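Local coordinates for UPF0249 protein EF_3048 (Enterococcus faecalis, PDB 2I5I) that probably removes acetyl groups from acetylated carbohydrates with the help of magnesium, a step in the breakdown of oligosaccharides, at residues Glu79-Pro82 with Ser83-Asp86. Sequence-based numbering, arbitrary orientation.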
loop_
_atom_site.group_PDB
_atom_site.type_symbol
_atom_site.label_atom_id
_atom_site.label_comp_id
_atom_site.label_asym_id
_atom_site.label_seq_id
_atom_site.Cartn_x
_atom_site.Cartn_y
_atom_site.Cartn_z
ATOM N N GLU A 79 -8.424 -30.824 -26.011
ATOM C CA GLU A 79 -9.562 -31.428 -26.695
ATOM C C GLU A 79 -10.411 -30.383 -27.400
ATOM O O GLU A 79 -11.077 -30.629 -28.407
ATOM C CB GLU A 79 -10.404 -32.202 -25.673
ATOM C CG GLU A 79 -9.742 -33.427 -25.080
ATOM C CD GLU A 79 -8.740 -33.127 -23.988
ATOM O OE1 GLU A 79 -8.786 -32.007 -23.436
ATOM O OE2 GLU A 79 -7.905 -34.012 -23.689
HETATM N N MSE A 80 -10.401 -29.163 -26.864
HETATM C CA MSE A 80 -11.216 -28.107 -27.444
HETATM C C MSE A 80 -10.462 -27.360 -28.534
HETATM O O MSE A 80 -11.138 -26.771 -29.383
HETATM C CB MSE A 80 -11.717 -27.109 -26.388
HETATM C CG MSE A 80 -12.582 -27.659 -25.275
HETATM SE SE MSE A 80 -13.222 -26.432 -24.088
HETATM C CE MSE A 80 -13.418 -24.988 -25.130
ATOM N N VAL A 81 -9.133 -27.352 -28.519
ATOM C CA VAL A 81 -8.324 -26.619 -29.496
ATOM C C VAL A 81 -7.225 -27.451 -30.123
ATOM O O VAL A 81 -6.053 -27.110 -30.210
ATOM C CB VAL A 81 -7.717 -25.363 -28.826
ATOM C CG1 VAL A 81 -8.798 -24.305 -28.636
ATOM C CG2 VAL A 81 -7.079 -25.728 -27.492
ATOM N N PRO A 82 -7.607 -28.612 -30.657
ATOM C CA PRO A 82 -6.618 -29.627 -30.995
ATOM C C PRO A 82 -5.692 -29.199 -32.123
ATOM O O PRO A 82 -4.582 -29.712 -32.245
ATOM C CB PRO A 82 -7.487 -30.811 -31.441
ATOM C CG PRO A 82 -8.808 -30.248 -31.825
ATOM C CD PRO A 82 -8.988 -29.006 -31.004
ATOM N N SER A 83 -6.157 -28.263 -32.955
ATOM C CA SER A 83 -5.351 -27.811 -34.081
ATOM C C SER A 83 -4.214 -26.898 -33.651
ATOM O O SER A 83 -3.326 -26.530 -34.409
ATOM C CB SER A 83 -6.246 -27.036 -35.063
ATOM O OG SER A 83 -6.486 -25.718 -34.557
ATOM N N LEU A 84 -4.266 -26.477 -32.382
ATOM C CA LEU A 84 -3.328 -25.466 -31.923
ATOM C C LEU A 84 -2.094 -26.092 -31.273
ATOM O O LEU A 84 -1.135 -25.342 -31.035
ATOM C CB LEU A 84 -4.009 -24.539 -30.925
ATOM C CG LEU A 84 -5.258 -23.785 -31.368
ATOM C CD1 LEU A 84 -5.531 -22.631 -30.402
ATOM C CD2 LEU A 84 -5.148 -23.253 -32.793
ATOM N N VAL A 85 -2.135 -27.391 -31.006
ATOM C CA VAL A 85 -1.059 -27.977 -30.205
ATOM C C VAL A 85 -0.283 -29.132 -30.798
ATOM O O VAL A 85 -0.768 -29.895 -31.625
ATOM C CB VAL A 85 -1.671 -28.489 -28.883
ATOM C CG1 VAL A 85 -2.442 -27.340 -28.232
ATOM C CG2 VAL A 85 -2.552 -29.698 -29.107
ATOM N N ASP A 86 0.958 -29.278 -30.329
ATOM C CA ASP A 86 1.750 -30.443 -30.738
ATOM C C ASP A 86 1.275 -31.682 -30.002
ATOM O O ASP A 86 0.294 -31.694 -29.257
ATOM C CB ASP A 86 3.235 -30.162 -30.528
ATOM C CG ASP A 86 3.684 -30.045 -29.081
ATOM O OD1 ASP A 86 2.970 -30.459 -28.164
ATOM O OD2 ASP A 86 4.815 -29.532 -28.872
#
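Val81 and Leu84 are joined twice, backbone to backbone and side chain to side chain, across a beta turn that runs Val81-Pro82-Ser83-Leu84. Pro82 and Ser83 take the backbone angles of a type I turn, and Leu84 N closes it on Val81 O at 2.9 Å, the N-H pointing fairly straight at an oxygen that it meets from above the carbonyl plane. The side facing helix 103-117 is the tight one. Leu84 CG lies anti to its own carbonyl carbon (chi1 -58°), which brings the branch against Val81, CD1 3.8 Å from Val81 CB, the two side chains crossing at a slant. Helix 103-117 packs against this pair, Val106 and Glu109 touching Leu84 and Glu105 touching Val81. Pro82, at the corner, is the solvent side; it is exposed, its CB starting away from the following residues yet lying 3.2 Å from Ser83 N, and its side chain also touching Glu105. Ser83 has its N bonded to Glu105 OE1 in the helix and its OG to Asn102 N just before it, so the turn, part of the long loop between strand 60-65 and helix 94-97, is pinned to the start of helix 103-117. Past the turn, Val85 CG2 lies 3.7 Å from Pro82 O.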